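Local atomic coordinates of ricin B-related lectin (Polyporus squamosus, PDB entry 5MUA), a protein that binds galactose through a beta-trefoil lectin domain and carries a calcium-binding, papain-like cysteine protease domain that is captured here with the inhibitor E-64. Residues Leu234-Met239 against Ala249-Val254; Ser189-Ser194 against Thr213-Ala218; Ala57-Val62 against Lys96-Gln101. One frame throughout, in Å; residues are numbered along the deposited sequence. Where two conformers were deposited one is given.

Along the chain the contacts follow one another without interleaving: contact 3 closes first, then contact 2, then contact 1. Contact 3 lies in the beta-trefoil lectin part, where it joins strands 59-64 and 97-100. Contacts 1 and 2 lie together in the papain-like part, on the other side of the chain's centre, with centres about 11 Å apart. Helix 208-226 of contact 2 is followed in the chain by strand 233-243 of contact 1, and the two contacts touch: K216 NZ hydrogen-bonds C236 O, and F215 packs against N251 and F253. Centre to centre, contact 3 is about 32 Å from contact 1 and about 36 Å from contact 2, consistent with a chimera of separate sugar-binding and protease modules.

Contact 1 of 3, residues Leu234-Met239 against Ala249-Val254; sequences LLCGLM and AYNWFV
The indole of W252 is sandwiched. G237 CA lies over one face, 3.4 Å from the centroid of the five-membered ring and close to its normal, while the methyl CE of M239 covers the opposite face; both are CH-pi contacts. At the indole edge, in the ring plane, NE1 makes a weak hydrogen bond to L238 O. The Y250 ring receives M239 CB over a face, and M239 SD approaches it obliquely in a Met-aromatic contact. The F253 ring meets L235 O at its edge, CE1 to O being 3.3 Å, and C236 SG stands obliquely to it, 3.8 Å from CZ. Y250 and W252 both hold CG in the crowded position between backbone N and carbonyl carbon: in W252 (chi1 62°) this lays the indole over G237, and in Y250 (chi1 43°) it turns a ring face to M239 CB. G237 has no side chain, and W252 NE1 comes within 3.3 Å of G237 CA. These residues belong to the antiparallel hairpin of strands 233-243 and 246-255 in the papain-like domain. G237-W252 and M239-Y250 are hydrogen-bonded pairs, with L238-N251 the non-hydrogen-bonded pair between them. M239 N gives Y250 O a bond of 2.9 Å, and Y250 N returns one to M239 O. The carbonyl of G237 is gripped twice: N251 ND2 reaches an in-plane lone pair at 3.0 Å, whereas W252 N comes from 51° above the carbonyl plane. N251 ND2 also bonds A212 O, tying the hairpin to helix 208-226. Helix 153-162 covers the side bearing M239 and W252 through L160 and V156. Near the start of strand 246-255, A249 lines the E-64 pocket, its side chain about 4 Å from the inhibitor.

Contact 2 of 3, residues Ser189-Ser194 against Thr213-Ala218; sequences SIWQAS and TVFKGA
F215 and W191 form an edge-to-face pair in which the indole supplies the edge and the phenyl ring the face. The W191 five-membered ring and the F215 ring have centroids 5.4 Å apart and planes inclined at 72°, and W191 CD1 is the atom presented over the phenyl face. Both side chains hold CG anti to the backbone N (chi1 -176° in F215). In F215 this throws the ring across to the other helix, where CE1 comes within 3.5 Å of W191 CA and also touches W191 CB. The phenyl ring therefore rests against the root of the tryptophan as well as its indole. I190 uses its CG2 branch, which is anti to the backbone N while CG1 lies beside it. This methyl lies 3.9 Å from F215 CE1, in an oblique approach to the ring, and 4.1 Å from A218 CB. S194 contributes little across the interface, its CB being 4.4 Å from A218 CB. Its hydroxyl, set between backbone N and carbonyl carbon, turns back along its own helix and donates to W191 O over 2.7 Å, in the carbonyl plane on a lone pair; it also accepts from L196 N. Since S194 N donates to the same oxygen, W191 O is held twice. No hydrogen bond joins the two segments; the contact is apolar, and the short axes cross at 116° with a closest approach of 10.0 Å. The polar end of W191 is satisfied elsewhere, NE1 bonding P267 O. F265 of strand 261-266 stacks on F215 and meets W191 edge-to-face, so one aromatic cluster joins helix 184-194 to helix 208-226, which rests through F215 on N251 and F253 of strand 246-255.

Contact 3 of 3, residues Ala57-Val62 against Lys96-Gln101; sequences ADTYTV and KWIISQ
Strands 59-64 and 97-100 pair within the ricin-type beta-trefoil lectin domain, bringing together parts of the chain 34 residues apart. Y60 and W97 form the antiparallel hydrogen-bonded pair: Y60 N donates to W97 O at 2.8 Å, and W97 N to Y60 O at 2.7 Å, each carbonyl accepting in its own plane. T59 and I98 make the neighbouring non-hydrogen-bonded pair, with T59 OG1 3.5 Å from I98 CG1. Beyond the strand proper, D58 O takes I99 N nearly along the C=O axis. T59 (chi1 -55°) sends its hydroxyl back to A57 O, a bond of 2.8 Å from above the carbonyl plane. Next to Y60 and W97, V62 CG2 comes 3.9 Å from W97 CD1, and I99 CD1 is equally far from Y60 CD2, both oblique to the rings. W97 NE1 bonds M71 O of strand 70-73, and the indole lies about 6 Å from the side chains of D72 and N94, which bind galactose. The chemistry thus divides: backbone bonds set the pairing, while W97, bonded to M71 O and touching L73, connects the strand pair to strand 70-73, which contains D72.

Contact 1 of 3, residues Leu234-Met239 against Ala249-Val254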
ATOM      1  N   LEU B 234      13.218   0.534   0.331  1.00 11.36           N
ATOM      2  CA  LEU B 234      13.161  -0.640   1.192  0.80 11.43           C
ATOM      3  C   LEU B 234      12.520  -1.796   0.457  1.00 11.57           C
ATOM      4  O   LEU B 234      11.413  -1.646  -0.119  1.00 11.32           O
ATOM      5  CB  LEU B 234      12.357  -0.320   2.467  0.80 11.64           C
ATOM      6  CG  LEU B 234      12.799   0.853   3.364  0.80 11.90           C
ATOM      7  CD1 LEU B 234      11.993   0.877   4.628  0.80 11.61           C
ATOM      8  CD2 LEU B 234      14.285   0.894   3.691  0.80 12.33           C
ATOM      9  N   LEU B 235      13.165  -2.960   0.458  1.00 12.42           N
ATOM     10  CA  LEU B 235      12.597  -4.144  -0.186  1.00 12.07           C
ATOM     11  C   LEU B 235      11.418  -4.683   0.580  1.00 11.62           C
ATOM     12  O   LEU B 235      11.556  -5.056   1.708  1.00 11.47           O
ATOM     13  CB  LEU B 235      13.626  -5.278  -0.343  1.00 13.71           C
ATOM     14  CG  LEU B 235      13.091  -6.533  -1.077  1.00 14.83           C
ATOM     15  CD1 LEU B 235      12.524  -6.235  -2.466  1.00 16.00           C
ATOM     16  CD2 LEU B 235      14.141  -7.596  -1.127  1.00 15.83           C
ATOM     17  N   CYS B 236      10.233  -4.654  -0.052  1.00 11.67           N
ATOM     18  CA  CYS B 236       9.084  -5.320   0.539  1.00 11.89           C
ATOM     19  C   CYS B 236       8.264  -5.807  -0.646  1.00 12.71           C
ATOM     20  O   CYS B 236       7.589  -5.040  -1.281  1.00 12.41           O
ATOM     21  CB  CYS B 236       8.246  -4.371   1.399  1.00 12.83           C
ATOM     22  SG  CYS B 236       6.810  -5.205   2.132  1.00 13.59           S
ATOM     23  N   GLY B 237       8.345  -7.074  -0.919  1.00 12.26           N
ATOM     24  CA  GLY B 237       7.608  -7.668  -2.041  1.00 12.53           C
ATOM     25  C   GLY B 237       6.139  -7.933  -1.758  1.00 12.14           C
ATOM     26  O   GLY B 237       5.744  -8.195  -0.605  1.00 12.71           O
ATOM     27  N   LEU B 238       5.377  -7.838  -2.824  1.00 11.23           N
ATOM     28  CA  LEU B 238       3.970  -8.298  -2.898  1.00 13.06           C
ATOM     29  C   LEU B 238       3.927  -9.484  -3.854  1.00 12.89           C
ATOM     30  O   LEU B 238       4.576  -9.432  -4.927  1.00 12.76           O
ATOM     31  CB  LEU B 238       3.053  -7.192  -3.391  1.00 12.61           C
ATOM     32  CG  LEU B 238       1.574  -7.537  -3.627  1.00 13.51           C
ATOM     33  CD1 LEU B 238       0.945  -7.987  -2.315  1.00 13.52           C
ATOM     34  CD2 LEU B 238       0.861  -6.298  -4.075  1.00 15.12           C
ATOM     35  N   MET B 239       3.219 -10.563  -3.461  1.00 11.17           N
ATOM     36  CA  MET B 239       3.016 -11.692  -4.348  1.00 12.82           C
ATOM     37  C   MET B 239       1.520 -12.101  -4.282  1.00 12.84           C
ATOM     38  O   MET B 239       0.910 -11.995  -3.267  1.00 11.56           O
ATOM     39  CB  MET B 239       3.880 -12.911  -3.910  1.00 14.65           C
ATOM     40  CG  MET B 239       5.012 -13.156  -4.834  1.00 16.67           C
ATOM     41  SD  MET B 239       5.945 -14.493  -4.088  1.00 16.34           S
ATOM     42  CE  MET B 239       7.404 -14.109  -5.040  1.00 18.73           C
ATOM     43  N   ALA B 249      -2.658 -13.786  -1.247  1.00 13.50           N
ATOM     44  CA  ALA B 249      -1.743 -12.672  -1.321  1.00 13.83           C
ATOM     45  C   ALA B 249      -0.906 -12.600  -0.086  1.00 12.99           C
ATOM     46  O   ALA B 249      -1.406 -12.770   1.007  1.00 13.30           O
ATOM     47  CB  ALA B 249      -2.464 -11.322  -1.515  1.00 12.94           C
ATOM     48  N   TYR B 250       0.385 -12.289  -0.270  1.00 12.14           N
ATOM     49  CA  TYR B 250       1.347 -12.331   0.850  1.00 12.87           C
ATOM     50  C   TYR B 250       2.544 -11.513   0.439  1.00 11.99           C
ATOM     51  O   TYR B 250       2.607 -10.951  -0.700  1.00 11.34           O
ATOM     52  CB  TYR B 250       1.786 -13.806   1.209  1.00 12.70           C
ATOM     53  CG  TYR B 250       2.060 -14.663   0.000  1.00 12.94           C
ATOM     54  CD1 TYR B 250       1.006 -15.197  -0.763  1.00 13.12           C
ATOM     55  CD2 TYR B 250       3.345 -14.912  -0.438  1.00 13.50           C
ATOM     56  CE1 TYR B 250       1.233 -15.936  -1.921  1.00 13.82           C
ATOM     57  CE2 TYR B 250       3.600 -15.655  -1.606  1.00 13.42           C
ATOM     58  CZ  TYR B 250       2.555 -16.191  -2.339  1.00 14.30           C
ATOM     59  OH  TYR B 250       2.800 -16.915  -3.475  1.00 15.42           O
ATOM     60  N   ASN B 251       3.440 -11.342   1.379  1.00 11.75           N
ATOM     61  CA  ASN B 251       4.618 -10.509   1.137  1.00 11.50           C
ATOM     62  C   ASN B 251       5.899 -11.378   1.097  1.00 11.80           C
ATOM     63  O   ASN B 251       5.891 -12.555   1.437  1.00 12.86           O
ATOM     64  CB  ASN B 251       4.730  -9.443   2.220  1.00 11.02           C
ATOM     65  CG  ASN B 251       3.532  -8.491   2.232  1.00 11.34           C
ATOM     66  OD1 ASN B 251       2.677  -8.543   3.112  1.00 13.18           O
ATOM     67  ND2 ASN B 251       3.488  -7.626   1.253  1.00 10.38           N
ATOM     68  N   TRP B 252       7.010 -10.759   0.694  1.00 12.85           N
ATOM     69  CA  TRP B 252       8.237 -11.484   0.543  1.00 12.33           C
ATOM     70  C   TRP B 252       9.435 -10.555   0.612  1.00 13.60           C
ATOM     71  O   TRP B 252       9.331  -9.340   0.341  1.00 13.58           O
ATOM     72  CB  TRP B 252       8.298 -12.274  -0.714  1.00 12.96           C
ATOM     73  CG  TRP B 252       8.229 -11.465  -2.009  1.00 13.45           C
ATOM     74  CD1 TRP B 252       7.085 -11.107  -2.688  1.00 13.00           C
ATOM     75  CD2 TRP B 252       9.326 -10.988  -2.798  1.00 12.18           C
ATOM     76  NE1 TRP B 252       7.430 -10.400  -3.843  1.00 13.56           N
ATOM     77  CE2 TRP B 252       8.796 -10.356  -3.940  1.00 13.12           C
ATOM     78  CE3 TRP B 252      10.723 -11.021  -2.636  1.00 12.34           C
ATOM     79  CZ2 TRP B 252       9.591  -9.716  -4.864  1.00 13.55           C
ATOM     80  CZ3 TRP B 252      11.506 -10.432  -3.595  1.00 12.71           C
ATOM     81  CH2 TRP B 252      10.949  -9.807  -4.699  1.00 12.57           C
ATOM     82  N   PHE B 253      10.563 -11.173   0.916  1.00 12.79           N
ATOM     83  CA  PHE B 253      11.777 -10.475   1.222  1.00 13.63           C
ATOM     84  C   PHE B 253      12.964 -11.352   0.818  1.00 14.86           C
ATOM     85  O   PHE B 253      12.823 -12.574   0.506  1.00 13.88           O
ATOM     86  CB  PHE B 253      11.862 -10.260   2.754  1.00 13.73           C
ATOM     87  CG  PHE B 253      10.779  -9.375   3.314  1.00 13.24           C
ATOM     88  CD1 PHE B 253      10.875  -7.988   3.206  1.00 13.79           C
ATOM     89  CD2 PHE B 253       9.700  -9.905   3.943  1.00 15.30           C
ATOM     90  CE1 PHE B 253       9.833  -7.157   3.643  1.00 14.20           C
ATOM     91  CE2 PHE B 253       8.676  -9.093   4.435  1.00 14.03           C
ATOM     92  CZ  PHE B 253       8.752  -7.719   4.291  1.00 14.12           C
ATOM     93  N   VAL B 254      14.144 -10.744   0.893  1.00 14.95           N
ATOM     94  CA  VAL B 254      15.384 -11.542   0.862  1.00 15.20           C
ATOM     95  C   VAL B 254      16.036 -11.366   2.174  1.00 15.25           C
ATOM     96  O   VAL B 254      15.761 -10.445   2.914  1.00 14.19           O
ATOM     97  CB  VAL B 254      16.324 -11.265  -0.346  1.00 16.51           C
ATOM     98  CG1 VAL B 254      15.598 -11.406  -1.660  1.00 17.08           C
ATOM     99  CG2 VAL B 254      16.945  -9.897  -0.306  1.00 16.33           C
TER

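Contact 2 of 3, residues Ser189-Ser194 against Thr213-Ala218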
ATOM      1  N   SER B 189       8.831  -5.072  13.593  1.00 15.33           N
ATOM      2  CA  SER B 189       8.472  -3.870  14.335  0.80 16.65           C
ATOM      3  C   SER B 189       7.493  -3.020  13.487  1.00 16.32           C
ATOM      4  O   SER B 189       6.545  -2.480  13.998  1.00 17.18           O
ATOM      5  CB  SER B 189       9.712  -3.064  14.820  0.80 17.30           C
ATOM      6  OG  SER B 189      10.267  -2.320  13.758  0.80 19.96           O
ATOM      7  N   ILE B 190       7.719  -2.966  12.191  1.00 15.45           N
ATOM      8  CA  ILE B 190       6.796  -2.245  11.256  1.00 14.56           C
ATOM      9  C   ILE B 190       5.430  -2.906  11.289  1.00 14.98           C
ATOM     10  O   ILE B 190       4.426  -2.235  11.307  1.00 14.49           O
ATOM     11  CB  ILE B 190       7.350  -2.195   9.794  1.00 14.92           C
ATOM     12  CG1 ILE B 190       8.618  -1.372   9.744  1.00 16.09           C
ATOM     13  CG2 ILE B 190       6.320  -1.553   8.807  1.00 16.79           C
ATOM     14  CD1 ILE B 190       9.496  -1.667   8.518  1.00 16.24           C
ATOM     15  N   TRP B 191       5.419  -4.236  11.249  1.00 13.76           N
ATOM     16  CA  TRP B 191       4.207  -5.012  11.213  1.00 13.60           C
ATOM     17  C   TRP B 191       3.432  -4.837  12.522  1.00 14.95           C
ATOM     18  O   TRP B 191       2.226  -4.585  12.485  1.00 14.59           O
ATOM     19  CB  TRP B 191       4.488  -6.500  10.919  1.00 13.40           C
ATOM     20  CG  TRP B 191       3.180  -7.242  10.899  1.00 13.34           C
ATOM     21  CD1 TRP B 191       2.346  -7.319   9.877  1.00 13.96           C
ATOM     22  CD2 TRP B 191       2.584  -7.971  11.979  1.00 14.34           C
ATOM     23  NE1 TRP B 191       1.223  -8.057  10.204  1.00 14.97           N
ATOM     24  CE2 TRP B 191       1.343  -8.453  11.511  1.00 15.14           C
ATOM     25  CE3 TRP B 191       2.955  -8.223  13.305  1.00 18.04           C
ATOM     26  CZ2 TRP B 191       0.495  -9.213  12.300  1.00 17.14           C
ATOM     27  CZ3 TRP B 191       2.091  -9.004  14.118  1.00 17.75           C
ATOM     28  CH2 TRP B 191       0.878  -9.475  13.603  1.00 17.30           C
ATOM     29  N   GLN B 192       4.140  -4.915  13.660  1.00 16.06           N
ATOM     30  CA  GLN B 192       3.545  -4.675  14.979  1.00 20.24           C
ATOM     31  C   GLN B 192       2.923  -3.274  14.994  1.00 20.93           C
ATOM     32  O   GLN B 192       1.794  -3.142  15.446  1.00 27.86           O
ATOM     33  CB  GLN B 192       4.558  -4.906  16.192  1.00 19.83           C
ATOM     34  CG  GLN B 192       4.876  -6.413  16.276  0.60 19.80           C
ATOM     35  CD  GLN B 192       3.780  -7.240  16.921  0.60 19.92           C
ATOM     36  OE1 GLN B 192       2.761  -6.701  17.333  0.60 21.22           O
ATOM     37  NE2 GLN B 192       3.980  -8.554  16.992  0.60 20.35           N
ATOM     38  N   ALA B 193       3.604  -2.253  14.469  1.00 20.19           N
ATOM     39  CA  ALA B 193       3.097  -0.920  14.504  1.00 21.77           C
ATOM     40  C   ALA B 193       1.903  -0.697  13.572  1.00 23.26           C
ATOM     41  O   ALA B 193       1.156   0.265  13.770  1.00 23.18           O
ATOM     42  CB  ALA B 193       4.186   0.061  14.138  1.00 22.21           C
ATOM     43  N   SER B 194       1.746  -1.548  12.546  1.00 21.10           N
ATOM     44  CA  SER B 194       0.706  -1.353  11.502  1.00 20.02           C
ATOM     45  C   SER B 194      -0.693  -1.575  12.073  1.00 19.10           C
ATOM     46  O   SER B 194      -1.653  -1.012  11.534  1.00 22.34           O
ATOM     47  CB  SER B 194       0.920  -2.305  10.291  1.00 15.40           C
ATOM     48  OG  SER B 194       0.536  -3.658  10.663  1.00 14.84           O
ATOM     49  N   THR B 213      -1.173  -5.600   0.565  1.00 10.82           N
ATOM     50  CA  THR B 213      -0.978  -4.272  -0.042  1.00 10.96           C
ATOM     51  C   THR B 213      -0.762  -3.228   1.023  1.00 10.91           C
ATOM     52  O   THR B 213       0.089  -2.367   0.854  1.00 11.22           O
ATOM     53  CB  THR B 213      -2.188  -3.903  -0.933  1.00 12.36           C
ATOM     54  OG1 THR B 213      -2.209  -4.801  -2.003  1.00 16.84           O
ATOM     55  CG2 THR B 213      -2.042  -2.473  -1.533  1.00 13.89           C
ATOM     56  N   VAL B 214      -1.555  -3.236   2.094  1.00 10.26           N
ATOM     57  CA  VAL B 214      -1.448  -2.272   3.141  1.00 10.98           C
ATOM     58  C   VAL B 214      -0.066  -2.446   3.833  1.00 11.54           C
ATOM     59  O   VAL B 214       0.574  -1.440   4.124  1.00 10.97           O
ATOM     60  CB  VAL B 214      -2.618  -2.326   4.164  1.00 11.91           C
ATOM     61  CG1 VAL B 214      -2.352  -1.466   5.387  1.00 12.55           C
ATOM     62  CG2 VAL B 214      -3.900  -1.847   3.484  1.00 11.91           C
ATOM     63  N   PHE B 215       0.334  -3.685   4.112  1.00 10.78           N
ATOM     64  CA  PHE B 215       1.654  -3.887   4.748  1.00 11.46           C
ATOM     65  C   PHE B 215       2.776  -3.306   3.876  1.00 11.47           C
ATOM     66  O   PHE B 215       3.673  -2.603   4.426  1.00 10.88           O
ATOM     67  CB  PHE B 215       1.923  -5.338   5.158  1.00 11.98           C
ATOM     68  CG  PHE B 215       3.220  -5.503   5.895  1.00 12.02           C
ATOM     69  CD1 PHE B 215       3.434  -4.774   7.048  1.00 11.43           C
ATOM     70  CD2 PHE B 215       4.217  -6.332   5.405  1.00 13.54           C
ATOM     71  CE1 PHE B 215       4.646  -4.868   7.737  1.00 12.85           C
ATOM     72  CE2 PHE B 215       5.434  -6.407   6.058  1.00 13.45           C
ATOM     73  CZ  PHE B 215       5.594  -5.721   7.251  1.00 13.33           C
ATOM     74  N   LYS B 216       2.707  -3.567   2.576  1.00  9.83           N
ATOM     75  CA  LYS B 216       3.659  -3.011   1.647  1.00 11.32           C
ATOM     76  C   LYS B 216       3.758  -1.507   1.724  1.00 10.73           C
ATOM     77  O   LYS B 216       4.885  -0.896   1.709  1.00 10.30           O
ATOM     78  CB  LYS B 216       3.506  -3.560   0.241  1.00 10.31           C
ATOM     79  CG  LYS B 216       4.491  -2.985  -0.746  1.00 10.58           C
ATOM     80  CD  LYS B 216       4.552  -3.718  -2.069  1.00 11.60           C
ATOM     81  CE  LYS B 216       5.412  -2.908  -3.045  1.00 11.72           C
ATOM     82  NZ  LYS B 216       6.807  -2.716  -2.559  1.00 11.63           N
ATOM     83  N   GLY B 217       2.595  -0.883   1.803  1.00 10.55           N
ATOM     84  CA  GLY B 217       2.582   0.568   2.053  1.00 10.62           C
ATOM     85  C   GLY B 217       3.100   1.016   3.398  1.00 10.94           C
ATOM     86  O   GLY B 217       3.787   2.107   3.525  1.00 11.69           O
ATOM     87  N   ALA B 218       2.825   0.218   4.426  1.00 11.71           N
ATOM     88  CA  ALA B 218       3.383   0.494   5.765  1.00 11.23           C
ATOM     89  C   ALA B 218       4.921   0.548   5.754  1.00 11.55           C
ATOM     90  O   ALA B 218       5.512   1.382   6.402  1.00 10.17           O
ATOM     91  CB  ALA B 218       2.887  -0.522   6.796  1.00 11.85           C
TER

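Contact 3 of 3, residues Ala57-Val62 against Lys96-Gln101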
ATOM      1  N   ALA B  57      37.562   7.577  -9.933  1.00 23.11           N
ATOM      2  CA  ALA B  57      38.008   6.245  -9.587  1.00 23.48           C
ATOM      3  C   ALA B  57      37.984   6.007  -8.056  1.00 22.44           C
ATOM      4  O   ALA B  57      38.568   6.761  -7.292  1.00 20.79           O
ATOM      5  CB  ALA B  57      39.425   6.003 -10.115  1.00 26.44           C
ATOM      6  N   ASP B  58      37.269   4.973  -7.625  1.00 19.36           N
ATOM      7  CA  ASP B  58      37.225   4.589  -6.229  0.70 19.29           C
ATOM      8  C   ASP B  58      36.822   5.691  -5.231  1.00 17.56           C
ATOM      9  O   ASP B  58      37.126   5.601  -4.039  1.00 16.68           O
ATOM     10  CB  ASP B  58      38.560   3.957  -5.845  0.70 20.20           C
ATOM     11  CG  ASP B  58      38.957   2.869  -6.786  0.70 21.46           C
ATOM     12  OD1 ASP B  58      38.260   1.832  -6.810  0.70 20.43           O
ATOM     13  OD2 ASP B  58      39.977   3.040  -7.493  0.70 20.32           O
ATOM     14  N   THR B  59      36.067   6.695  -5.689  1.00 17.31           N
ATOM     15  CA  THR B  59      35.732   7.816  -4.850  1.00 16.83           C
ATOM     16  C   THR B  59      34.224   7.886  -4.632  1.00 16.21           C
ATOM     17  O   THR B  59      33.456   7.668  -5.569  1.00 14.83           O
ATOM     18  CB  THR B  59      36.254   9.111  -5.491  1.00 17.35           C
ATOM     19  OG1 THR B  59      37.671   8.925  -5.729  1.00 15.82           O
ATOM     20  CG2 THR B  59      36.056  10.270  -4.583  1.00 18.19           C
ATOM     21  N   TYR B  60      33.823   8.169  -3.385  1.00 13.66           N
ATOM     22  CA  TYR B  60      32.431   8.016  -2.951  1.00 12.23           C
ATOM     23  C   TYR B  60      32.093   9.059  -1.925  1.00 13.15           C
ATOM     24  O   TYR B  60      32.971   9.494  -1.134  1.00 12.88           O
ATOM     25  CB  TYR B  60      32.226   6.650  -2.272  1.00 12.89           C
ATOM     26  CG  TYR B  60      32.540   5.479  -3.172  1.00 13.47           C
ATOM     27  CD1 TYR B  60      31.566   4.926  -4.022  1.00 13.82           C
ATOM     28  CD2 TYR B  60      33.817   4.886  -3.171  1.00 14.11           C
ATOM     29  CE1 TYR B  60      31.877   3.837  -4.883  1.00 15.45           C
ATOM     30  CE2 TYR B  60      34.136   3.838  -4.003  1.00 15.88           C
ATOM     31  CZ  TYR B  60      33.175   3.308  -4.855  1.00 17.37           C
ATOM     32  OH  TYR B  60      33.531   2.261  -5.663  1.00 17.73           O
ATOM     33  N   THR B  61      30.800   9.443  -1.886  1.00 11.95           N
ATOM     34  CA  THR B  61      30.264  10.056  -0.672  1.00 11.46           C
ATOM     35  C   THR B  61      29.804   8.901   0.212  1.00 11.24           C
ATOM     36  O   THR B  61      29.458   7.832  -0.276  1.00 11.01           O
ATOM     37  CB  THR B  61      29.089  10.971  -0.966  1.00 12.56           C
ATOM     38  OG1 THR B  61      28.143  10.347  -1.858  1.00 12.11           O
ATOM     39  CG2 THR B  61      29.564  12.241  -1.562  1.00 14.07           C
ATOM     40  N   VAL B  62      29.794   9.151   1.511  1.00 11.29           N
ATOM     41  CA  VAL B  62      29.408   8.203   2.521  1.00 11.64           C
ATOM     42  C   VAL B  62      28.389   8.947   3.359  1.00 11.26           C
ATOM     43  O   VAL B  62      28.697   9.842   4.147  1.00 11.34           O
ATOM     44  CB  VAL B  62      30.629   7.722   3.370  1.00 10.86           C
ATOM     45  CG1 VAL B  62      30.195   6.789   4.489  1.00 11.68           C
ATOM     46  CG2 VAL B  62      31.641   7.107   2.466  1.00 11.60           C
ATOM     47  N   LYS B  96      34.313  13.596   0.130  1.00 12.50           N
ATOM     48  CA  LYS B  96      34.579  12.553  -0.802  1.00 12.62           C
ATOM     49  C   LYS B  96      35.669  11.673  -0.237  1.00 12.66           C
ATOM     50  O   LYS B  96      36.657  12.180   0.352  1.00 12.84           O
ATOM     51  CB  LYS B  96      35.054  13.121  -2.130  1.00 15.58           C
ATOM     52  CG  LYS B  96      33.932  13.862  -2.879  1.00 17.93           C
ATOM     53  CD  LYS B  96      34.471  14.432  -4.200  1.00 19.76           C
ATOM     54  CE  LYS B  96      33.382  14.824  -5.182  1.00 23.81           C
ATOM     55  NZ  LYS B  96      32.652  16.008  -4.737  1.00 28.14           N
ATOM     56  N   TRP B  97      35.454  10.387  -0.421  1.00 12.16           N
ATOM     57  CA  TRP B  97      36.229   9.326   0.260  1.00 12.42           C
ATOM     58  C   TRP B  97      36.690   8.255  -0.723  1.00 12.65           C
ATOM     59  O   TRP B  97      35.882   7.744  -1.501  1.00 13.59           O
ATOM     60  CB  TRP B  97      35.370   8.716   1.359  1.00 11.71           C
ATOM     61  CG  TRP B  97      34.956   9.713   2.370  1.00 12.92           C
ATOM     62  CD1 TRP B  97      33.760  10.362   2.445  1.00 11.51           C
ATOM     63  CD2 TRP B  97      35.746  10.230   3.452  1.00 12.37           C
ATOM     64  NE1 TRP B  97      33.784  11.242   3.455  1.00 12.42           N
ATOM     65  CE2 TRP B  97      34.966  11.190   4.113  1.00 11.45           C
ATOM     66  CE3 TRP B  97      37.038   9.998   3.905  1.00 12.25           C
ATOM     67  CZ2 TRP B  97      35.413  11.895   5.253  1.00 11.65           C
ATOM     68  CZ3 TRP B  97      37.494  10.663   5.092  1.00 12.49           C
ATOM     69  CH2 TRP B  97      36.726  11.625   5.721  1.00 11.83           C
ATOM     70  N   ILE B  98      37.994   7.983  -0.725  1.00 12.17           N
ATOM     71  CA  ILE B  98      38.619   7.016  -1.593  1.00 13.28           C
ATOM     72  C   ILE B  98      38.678   5.763  -0.748  1.00 14.46           C
ATOM     73  O   ILE B  98      39.343   5.737   0.308  1.00 14.11           O
ATOM     74  CB  ILE B  98      40.021   7.456  -2.113  0.70 14.72           C
ATOM     75  CG1 ILE B  98      39.867   8.729  -3.007  0.70 16.67           C
ATOM     76  CG2 ILE B  98      40.581   6.347  -2.986  0.70 15.06           C
ATOM     77  CD1 ILE B  98      41.183   9.435  -3.393  0.70 16.35           C
ATOM     78  N   ILE B  99      38.008   4.725  -1.225  1.00 14.86           N
ATOM     79  CA  ILE B  99      37.880   3.446  -0.491  1.00 16.08           C
ATOM     80  C   ILE B  99      38.619   2.404  -1.286  1.00 18.43           C
ATOM     81  O   ILE B  99      38.220   2.112  -2.381  1.00 22.34           O
ATOM     82  CB  ILE B  99      36.424   3.083  -0.294  1.00 16.34           C
ATOM     83  CG1 ILE B  99      35.759   4.138   0.606  1.00 15.23           C
ATOM     84  CG2 ILE B  99      36.316   1.699   0.374  1.00 16.94           C
ATOM     85  CD1 ILE B  99      34.263   4.012   0.641  1.00 16.58           C
ATOM     86  N   SER B 100      39.669   1.840  -0.688  1.00 19.85           N
ATOM     87  CA  SER B 100      40.641   0.960  -1.347  1.00 22.31           C
ATOM     88  C   SER B 100      40.957  -0.265  -0.458  1.00 22.81           C
ATOM     89  O   SER B 100      40.823  -0.207   0.785  1.00 23.78           O
ATOM     90  CB  SER B 100      41.939   1.778  -1.604  1.00 23.62           C
ATOM     91  OG  SER B 100      42.541   1.968  -0.328  1.00 30.61           O
ATOM     92  N   GLN B 101      41.474  -1.347  -1.076  1.00 27.41           N
ATOM     93  CA  GLN B 101      41.598  -2.727  -0.458  1.00 30.35           C
ATOM     94  C   GLN B 101      43.049  -3.155  -0.069  1.00 32.67           C
ATOM     95  O   GLN B 101      43.990  -2.762  -0.736  1.00 31.92           O
ATOM     96  CB  GLN B 101      41.006  -3.747  -1.464  1.00 34.45           C
ATOM     97  CG  GLN B 101      40.560  -5.065  -0.885  1.00 41.33           C
ATOM     98  CD  GLN B 101      39.938  -6.017  -1.913  1.00 43.33           C
ATOM     99  OE1 GLN B 101      39.372  -5.609  -2.926  1.00 53.82           O
ATOM    100  NE2 GLN B 101      40.031  -7.291  -1.638  1.00 45.59           N
TER